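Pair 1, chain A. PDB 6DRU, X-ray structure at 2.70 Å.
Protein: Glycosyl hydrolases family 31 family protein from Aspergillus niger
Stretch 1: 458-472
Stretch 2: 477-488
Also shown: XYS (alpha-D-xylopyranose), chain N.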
# COMPACT_ATOMS: atom_id res chain seq x y z
N LYS A 458 -20.20 27.81 29.49
CA LYS A 458 -19.18 26.78 29.40
C LYS A 458 -19.81 25.42 29.14
O LYS A 458 -20.93 25.13 29.58
CB LYS A 458 -18.35 26.72 30.69
CG LYS A 458 -17.25 27.76 30.77
CD LYS A 458 -16.05 27.34 29.94
CE LYS A 458 -14.84 28.23 30.20
NZ LYS A 458 -13.60 27.63 29.65
N GLU A 459 -19.09 24.59 28.40
CA GLU A 459 -19.55 23.23 28.14
C GLU A 459 -19.65 22.47 29.46
O GLU A 459 -18.81 22.63 30.35
CB GLU A 459 -18.61 22.52 27.17
CG GLU A 459 -18.98 21.08 26.87
CD GLU A 459 -17.99 20.40 25.94
OE1 GLU A 459 -16.92 19.96 26.43
OE2 GLU A 459 -18.27 20.31 24.73
N GLY A 460 -20.69 21.65 29.58
CA GLY A 460 -20.97 20.93 30.80
C GLY A 460 -22.00 21.60 31.70
O GLY A 460 -22.61 20.92 32.54
N SER A 461 -22.21 22.91 31.55
CA SER A 461 -23.23 23.61 32.32
C SER A 461 -24.61 23.34 31.71
O SER A 461 -24.75 22.59 30.74
CB SER A 461 -22.92 25.10 32.37
OG SER A 461 -23.06 25.70 31.09
N ALA A 462 -25.63 23.97 32.28
CA ALA A 462 -27.00 23.74 31.83
C ALA A 462 -27.17 24.14 30.37
O ALA A 462 -26.69 25.18 29.94
CB ALA A 462 -27.98 24.51 32.71
N CYS A 463 -27.87 23.29 29.62
CA CYS A 463 -28.13 23.56 28.21
C CYS A 463 -29.36 24.43 28.06
O CYS A 463 -30.34 24.30 28.80
CB CYS A 463 -28.34 22.26 27.44
SG CYS A 463 -26.97 21.09 27.46
N ASP A 464 -29.31 25.34 27.09
CA ASP A 464 -30.50 26.07 26.66
C ASP A 464 -31.17 25.40 25.47
O ASP A 464 -32.39 25.52 25.30
CB ASP A 464 -30.15 27.51 26.30
CG ASP A 464 -30.00 28.40 27.52
OD1 ASP A 464 -30.12 27.88 28.66
OD2 ASP A 464 -29.75 29.61 27.35
N HIS A 465 -30.40 24.71 24.64
CA HIS A 465 -30.91 24.06 23.44
C HIS A 465 -30.21 22.72 23.28
O HIS A 465 -29.19 22.44 23.92
CB HIS A 465 -30.69 24.95 22.21
CG HIS A 465 -31.07 26.38 22.44
ND1 HIS A 465 -32.37 26.83 22.39
CD2 HIS A 465 -30.30 27.46 22.73
CE1 HIS A 465 -32.39 28.13 22.64
NE2 HIS A 465 -31.15 28.54 22.85
N VAL A 466 -30.77 21.87 22.42
CA VAL A 466 -30.25 20.53 22.18
C VAL A 466 -30.05 20.32 20.69
O VAL A 466 -30.50 21.10 19.85
CB VAL A 466 -31.18 19.43 22.75
CG1 VAL A 466 -31.49 19.69 24.21
CG2 VAL A 466 -32.46 19.36 21.93
N SER A 467 -29.34 19.24 20.37
CA SER A 467 -29.19 18.77 19.00
C SER A 467 -29.56 17.30 18.94
O SER A 467 -29.40 16.56 19.92
CB SER A 467 -27.76 18.98 18.48
OG SER A 467 -26.86 18.07 19.08
N LEU A 468 -30.07 16.88 17.79
CA LEU A 468 -30.50 15.50 17.57
C LEU A 468 -29.53 14.86 16.59
O LEU A 468 -29.50 15.22 15.41
CB LEU A 468 -31.93 15.45 17.06
CG LEU A 468 -32.55 14.08 16.77
CD1 LEU A 468 -32.55 13.20 18.01
CD2 LEU A 468 -33.97 14.25 16.25
N SER A 469 -28.73 13.91 17.08
CA SER A 469 -27.70 13.25 16.28
C SER A 469 -27.99 11.76 16.16
O SER A 469 -28.59 11.16 17.06
CB SER A 469 -26.31 13.47 16.91
OG SER A 469 -25.35 12.60 16.33
N ARG A 470 -27.56 11.18 15.05
CA ARG A 470 -27.73 9.76 14.78
C ARG A 470 -26.45 8.96 15.00
O ARG A 470 -26.46 7.74 14.80
CB ARG A 470 -28.23 9.54 13.35
CG ARG A 470 -29.11 8.32 13.17
CD ARG A 470 -29.58 8.21 11.73
NE ARG A 470 -28.46 7.99 10.81
CZ ARG A 470 -28.57 8.06 9.49
NH1 ARG A 470 -29.74 8.35 8.93
NH2 ARG A 470 -27.51 7.85 8.73
N SER A 471 -25.36 9.61 15.40
CA SER A 471 -24.09 8.93 15.59
C SER A 471 -23.27 9.70 16.62
O SER A 471 -23.66 10.77 17.08
CB SER A 471 -23.34 8.80 14.26
OG SER A 471 -22.24 7.91 14.38
N GLY A 472 -22.13 9.13 16.97
CA GLY A 472 -21.27 9.73 17.97
C GLY A 472 -20.09 8.83 18.23
O GLY A 472 -19.76 7.97 17.41
N GLN A 477 -21.52 11.99 25.36
CA GLN A 477 -22.48 12.48 26.34
C GLN A 477 -22.12 13.87 26.85
O GLN A 477 -22.95 14.49 27.54
CB GLN A 477 -22.59 11.51 27.51
CG GLN A 477 -21.36 11.43 28.40
CD GLN A 477 -20.33 10.44 27.89
OE1 GLN A 477 -20.50 9.84 26.83
NE2 GLN A 477 -19.26 10.25 28.66
N ARG A 478 -20.93 14.38 26.54
CA ARG A 478 -20.53 15.70 27.01
C ARG A 478 -21.26 16.83 26.29
O ARG A 478 -21.14 17.98 26.72
CB ARG A 478 -19.02 15.88 26.83
CG ARG A 478 -18.60 16.10 25.38
CD ARG A 478 -17.10 16.19 25.24
NE ARG A 478 -16.45 14.92 25.51
CZ ARG A 478 -15.14 14.71 25.43
NH1 ARG A 478 -14.33 15.71 25.10
NH2 ARG A 478 -14.64 13.51 25.69
N PHE A 479 -22.00 16.53 25.23
CA PHE A 479 -22.65 17.55 24.42
C PHE A 479 -24.12 17.68 24.76
O PHE A 479 -24.76 16.74 25.24
CB PHE A 479 -22.51 17.23 22.93
CG PHE A 479 -21.09 17.03 22.47
CD1 PHE A 479 -20.19 18.08 22.50
CD2 PHE A 479 -20.67 15.81 21.98
CE1 PHE A 479 -18.89 17.90 22.07
CE2 PHE A 479 -19.37 15.62 21.55
CZ PHE A 479 -18.48 16.67 21.59
N CYS A 480 -24.67 18.87 24.51
CA CYS A 480 -26.12 19.07 24.53
C CYS A 480 -26.73 18.35 23.33
O CYS A 480 -27.30 18.98 22.44
CB CYS A 480 -26.48 20.56 24.48
SG CYS A 480 -25.83 21.57 25.84
N SER A 481 -26.61 17.02 23.30
CA SER A 481 -26.95 16.25 22.11
C SER A 481 -27.53 14.91 22.53
O SER A 481 -27.02 14.26 23.44
CB SER A 481 -25.71 16.04 21.23
OG SER A 481 -26.05 15.36 20.03
N MET A 482 -28.61 14.51 21.86
CA MET A 482 -29.27 13.24 22.11
C MET A 482 -29.14 12.33 20.90
O MET A 482 -29.20 12.79 19.75
CB MET A 482 -30.75 13.44 22.47
CG MET A 482 -31.58 14.05 21.35
SD MET A 482 -33.31 14.27 21.80
CE MET A 482 -33.25 15.84 22.65
N ILE A 483 -28.95 11.04 21.15
CA ILE A 483 -28.78 10.04 20.10
C ILE A 483 -30.10 9.32 19.90
O ILE A 483 -30.82 9.04 20.87
CB ILE A 483 -27.66 9.04 20.48
CG1 ILE A 483 -26.35 9.78 20.78
CG2 ILE A 483 -27.44 8.04 19.36
CD1 ILE A 483 -25.77 10.51 19.60
N TRP A 484 -30.44 9.02 18.65
CA TRP A 484 -31.62 8.21 18.36
C TRP A 484 -31.22 7.06 17.45
O TRP A 484 -30.23 7.13 16.72
CB TRP A 484 -32.75 9.06 17.74
CG TRP A 484 -32.87 9.04 16.24
CD1 TRP A 484 -33.69 8.23 15.51
CD2 TRP A 484 -32.21 9.89 15.31
NE1 TRP A 484 -33.56 8.51 14.17
CE2 TRP A 484 -32.65 9.52 14.02
CE3 TRP A 484 -31.27 10.92 15.43
CZ2 TRP A 484 -32.19 10.15 12.86
CZ3 TRP A 484 -30.81 11.54 14.28
CH2 TRP A 484 -31.27 11.15 13.01
N SER A 485 -31.99 5.97 17.53
CA SER A 485 -31.58 4.68 16.99
C SER A 485 -31.61 4.60 15.47
O SER A 485 -31.33 3.52 14.94
CB SER A 485 -32.46 3.58 17.58
OG SER A 485 -33.83 3.81 17.28
N GLY A 486 -31.94 5.67 14.76
CA GLY A 486 -31.85 5.65 13.31
C GLY A 486 -33.07 5.04 12.64
O GLY A 486 -34.15 4.90 13.22
N ASP A 487 -32.87 4.66 11.38
CA ASP A 487 -33.96 4.19 10.52
C ASP A 487 -34.33 2.75 10.87
O ASP A 487 -33.52 1.83 10.69
CB ASP A 487 -33.56 4.30 9.06
CG ASP A 487 -33.42 5.74 8.60
OD1 ASP A 487 -33.74 6.64 9.40
OD2 ASP A 487 -32.99 5.96 7.45
N THR A 488 -35.55 2.56 11.36
CA THR A 488 -36.06 1.25 11.74
C THR A 488 -37.34 0.96 10.97
O THR A 488 -38.03 1.87 10.51
CB THR A 488 -36.32 1.18 13.25
OG1 THR A 488 -36.95 2.39 13.69
CG2 THR A 488 -35.01 1.00 14.00
C1 XYS N . -32.82 9.90 7.53
C2 XYS N . -33.20 10.02 8.98
C3 XYS N . -34.70 10.23 9.09
C4 XYS N . -35.11 11.40 8.23
C5 XYS N . -34.57 11.21 6.83
O1 XYS N . -33.51 8.82 6.95
O2 XYS N . -32.83 8.85 9.66
O3 XYS N . -35.05 10.48 10.43
O4 XYS N . -36.52 11.47 8.18
O5 XYS N . -33.16 11.10 6.86
O HOH W 1 -22.25 20.64 27.13
O HOH W 2 -28.45 5.56 15.35

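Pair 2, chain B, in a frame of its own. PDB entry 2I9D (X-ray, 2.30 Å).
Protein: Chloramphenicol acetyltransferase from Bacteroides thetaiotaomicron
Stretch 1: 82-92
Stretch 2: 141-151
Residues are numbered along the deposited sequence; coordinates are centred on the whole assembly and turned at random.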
# COMPACT_ATOMS: atom_id res chain seq x y z
N LEU B 82 25.97 2.76 -8.60
CA LEU B 82 25.56 4.00 -7.98
C LEU B 82 25.69 5.08 -9.04
O LEU B 82 26.79 5.31 -9.51
CB LEU B 82 26.43 4.28 -6.73
CG LEU B 82 26.42 5.70 -6.13
CD1 LEU B 82 25.08 6.04 -5.50
CD2 LEU B 82 27.55 5.92 -5.10
N TYR B 83 24.59 5.73 -9.42
CA TYR B 83 24.60 6.82 -10.41
C TYR B 83 25.03 8.16 -9.78
O TYR B 83 24.65 8.46 -8.66
CB TYR B 83 23.23 6.97 -11.10
CG TYR B 83 22.94 5.90 -12.15
CD1 TYR B 83 23.17 6.13 -13.51
CD2 TYR B 83 22.46 4.65 -11.77
CE1 TYR B 83 22.90 5.11 -14.48
CE2 TYR B 83 22.21 3.65 -12.71
CZ TYR B 83 22.43 3.87 -14.05
OH TYR B 83 22.17 2.84 -14.95
N ASP B 84 25.82 8.96 -10.50
CA ASP B 84 26.23 10.28 -10.00
C ASP B 84 24.98 11.11 -9.80
O ASP B 84 24.84 11.80 -8.80
CB ASP B 84 27.11 11.04 -11.02
CG ASP B 84 28.53 10.44 -11.19
OD1 ASP B 84 28.84 9.32 -10.69
OD2 ASP B 84 29.35 11.12 -11.88
N THR B 85 24.08 11.05 -10.78
CA THR B 85 22.93 11.94 -10.85
C THR B 85 21.67 11.15 -11.26
O THR B 85 21.73 10.21 -12.07
CB THR B 85 23.23 13.13 -11.82
OG1 THR B 85 24.23 13.96 -11.23
CG2 THR B 85 22.02 13.98 -12.09
N ILE B 86 20.54 11.57 -10.69
CA ILE B 86 19.23 10.97 -10.91
C ILE B 86 18.32 12.01 -11.56
O ILE B 86 18.19 13.13 -11.07
CB ILE B 86 18.63 10.47 -9.56
CG1 ILE B 86 19.55 9.42 -8.91
CG2 ILE B 86 17.20 9.91 -9.74
CD1 ILE B 86 19.91 8.23 -9.81
N ASP B 87 17.74 11.64 -12.69
CA ASP B 87 16.74 12.48 -13.33
C ASP B 87 15.32 11.95 -13.13
O ASP B 87 15.12 10.89 -12.52
CB ASP B 87 17.04 12.65 -14.81
CG ASP B 87 18.37 13.37 -15.06
OD1 ASP B 87 18.72 14.32 -14.32
OD2 ASP B 87 19.05 12.98 -16.02
N MSE B 88 14.35 12.71 -13.61
CA MSE B 88 12.95 12.45 -13.37
C MSE B 88 12.24 11.99 -14.64
O MSE B 88 12.37 12.61 -15.69
CB MSE B 88 12.25 13.71 -12.82
CG MSE B 88 10.72 13.60 -12.67
SE MSE B 88 10.17 12.27 -11.27
CE MSE B 88 10.67 13.30 -9.64
N LEU B 89 11.50 10.88 -14.53
CA LEU B 89 10.45 10.56 -15.48
C LEU B 89 9.12 10.91 -14.84
O LEU B 89 8.93 10.70 -13.65
CB LEU B 89 10.44 9.07 -15.84
CG LEU B 89 11.64 8.48 -16.58
CD1 LEU B 89 11.30 7.08 -17.04
CD2 LEU B 89 12.09 9.32 -17.79
N SER B 90 8.19 11.42 -15.63
CA SER B 90 6.89 11.66 -15.12
C SER B 90 5.84 11.59 -16.25
O SER B 90 6.06 12.14 -17.34
CB SER B 90 6.82 13.02 -14.36
OG SER B 90 5.51 13.23 -13.83
N PRO B 91 4.70 10.90 -15.98
CA PRO B 91 3.58 10.86 -16.93
C PRO B 91 2.74 12.16 -16.95
O PRO B 91 1.83 12.36 -16.12
CB PRO B 91 2.73 9.65 -16.45
CG PRO B 91 3.06 9.48 -14.99
CD PRO B 91 4.46 10.06 -14.77
N ILE B 92 3.03 13.02 -17.92
CA ILE B 92 2.30 14.26 -18.10
C ILE B 92 0.96 14.03 -18.77
O ILE B 92 0.90 13.49 -19.89
CB ILE B 92 3.17 15.33 -18.82
CG1 ILE B 92 4.52 15.48 -18.08
CG2 ILE B 92 2.43 16.68 -18.90
CD1 ILE B 92 4.37 15.92 -16.57
N ASP B 141 18.15 1.85 -23.45
CA ASP B 141 19.43 2.49 -23.17
C ASP B 141 20.23 1.91 -22.00
O ASP B 141 21.41 2.21 -21.85
CB ASP B 141 19.15 3.90 -22.77
CG ASP B 141 19.74 4.88 -23.68
OD1 ASP B 141 20.67 5.58 -23.18
OD2 ASP B 141 19.28 4.95 -24.85
N GLY B 142 19.57 1.15 -21.13
CA GLY B 142 20.18 0.73 -19.87
C GLY B 142 20.42 1.89 -18.91
O GLY B 142 21.31 1.81 -18.09
N ASP B 143 19.64 2.97 -19.01
CA ASP B 143 19.80 4.08 -18.07
C ASP B 143 18.75 3.96 -16.97
O ASP B 143 17.56 4.27 -17.19
CB ASP B 143 19.73 5.44 -18.78
CG ASP B 143 20.08 6.62 -17.86
OD1 ASP B 143 20.42 6.44 -16.68
OD2 ASP B 143 19.98 7.77 -18.32
N TYR B 144 19.18 3.49 -15.79
CA TYR B 144 18.28 3.37 -14.64
C TYR B 144 18.52 4.51 -13.63
O TYR B 144 17.98 4.49 -12.52
CB TYR B 144 18.42 2.01 -13.96
CG TYR B 144 18.09 0.81 -14.83
CD1 TYR B 144 17.41 0.95 -16.04
CD2 TYR B 144 18.41 -0.48 -14.40
CE1 TYR B 144 17.09 -0.15 -16.83
CE2 TYR B 144 18.10 -1.59 -15.19
CZ TYR B 144 17.46 -1.40 -16.41
OH TYR B 144 17.15 -2.49 -17.18
N GLY B 145 19.31 5.50 -14.03
CA GLY B 145 19.62 6.62 -13.15
C GLY B 145 18.50 7.63 -13.16
O GLY B 145 18.68 8.81 -13.58
N LEU B 146 17.35 7.16 -12.72
CA LEU B 146 16.08 7.89 -12.80
C LEU B 146 15.17 7.51 -11.63
O LEU B 146 15.32 6.46 -11.04
CB LEU B 146 15.34 7.53 -14.10
CG LEU B 146 15.99 7.89 -15.43
CD1 LEU B 146 15.56 6.84 -16.42
CD2 LEU B 146 15.59 9.30 -15.86
N ILE B 147 14.21 8.38 -11.33
CA ILE B 147 13.04 8.00 -10.52
C ILE B 147 11.85 8.42 -11.36
O ILE B 147 12.03 9.09 -12.38
CB ILE B 147 13.02 8.63 -9.09
CG1 ILE B 147 13.07 10.17 -9.13
CG2 ILE B 147 14.18 8.07 -8.28
CD1 ILE B 147 12.77 10.86 -7.76
N LEU B 148 10.66 7.97 -10.98
CA LEU B 148 9.45 8.27 -11.76
C LEU B 148 8.35 8.63 -10.80
O LEU B 148 8.12 7.93 -9.82
CB LEU B 148 9.01 7.09 -12.66
CG LEU B 148 7.70 7.31 -13.45
CD1 LEU B 148 7.71 6.55 -14.79
CD2 LEU B 148 6.43 6.94 -12.60
N LEU B 149 7.68 9.75 -11.09
CA LEU B 149 6.63 10.21 -10.21
C LEU B 149 5.39 10.45 -11.03
O LEU B 149 5.43 11.11 -12.08
CB LEU B 149 7.05 11.45 -9.39
CG LEU B 149 6.00 11.97 -8.39
CD1 LEU B 149 6.66 12.59 -7.17
CD2 LEU B 149 5.05 13.00 -9.06
N SER B 150 4.29 9.90 -10.55
CA SER B 150 3.00 10.05 -11.19
C SER B 150 2.07 10.90 -10.29
O SER B 150 1.89 10.57 -9.13
CB SER B 150 2.43 8.66 -11.47
OG SER B 150 1.06 8.78 -11.79
N ALA B 151 1.53 12.01 -10.81
CA ALA B 151 0.66 12.90 -10.02
C ALA B 151 -0.81 12.55 -10.16
O ALA B 151 -1.28 12.31 -11.27
CB ALA B 151 0.87 14.37 -10.39
O HOH W 3 2.59 13.01 -13.45

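Pair 1 and pair 2 share a short parallel two-strand arrangement. Fourteen central residues superpose with an RMSD of 0.6 Å. The strand directions differ by 32° in pair 1 and by 30° in pair 2.

The register is the same. Ser A467, Leu A468 and Ser A469 bridge to Ser A481, Met A482 and Ile A483. The matching residues Asp B87, Met B88 and Leu B89 bridge to Leu B146, Ile B147 and Leu B148.

The backbone hydrogen bonds also correspond. Ser A467 N donates to Cys A480 O at 2.9 Å, as Asp B87 N does to Gly B145 O at 3.1 Å. Met A482 N donates to Ser A467 O at 2.9 Å, and Ile B147 N to Asp B87 O at 2.9 Å. Ser A469 N reaches Met A482 O at 2.9 Å, and Leu B89 N reaches Ile B147 O at 2.8 Å. The ladder then continues from Trp A484 N to Ser A469 O (3.2 Å) and from Leu B149 N to Leu B89 O (3.0 Å).

The entry to the ladder is filled differently. Cys A463 matches Tyr B83, and Cys A480 matches Gly B145. In pair 1 a disulfide ties the stretches covalently, with Cys A463 SG 2.0 Å from Cys A480 SG. In pair 2 the tyrosine ring lies against the glycine backbone. Gly B145 CA sits 3.5 Å from the Tyr B83 ring centroid, over the face. A CB on Gly B145 would be 2.5 Å from Tyr B83 CD1, a clash. Tyr B144 N also donates to Tyr B83 OH at 3.2 Å.

On the face of Leu A468 and Met A482, packing is apolar in both pairs. Leu A468 CD1 meets Met A482 CG at 3.6 Å. In pair 2 the selenomethionine Met B88 places CE 3.7 Å from Ile B147 CD1.

The other face differs in character. Ser A481 OG donates to Ser A467 OG at 3.0 Å. Leu B146 and Asp B87 take these positions, and Leu B146 CD2 packs 3.8 Å from Asp B87 CB. Leu B146 CD2 also lies 4.0 Å from Leu B89 CD2.

At the far end, Trp A484 matches Leu B149 and Arg A470 matches Ser B90. Arg A470 CG makes a CH-pi contact over the face of the Trp A484 six-membered ring, 3.6 Å from its centroid. Arg A470 NH1 also donates to XYS O2 at 3.2 Å. The smaller Ser B90 instead donates from OG to Leu B149 O at 2.8 Å.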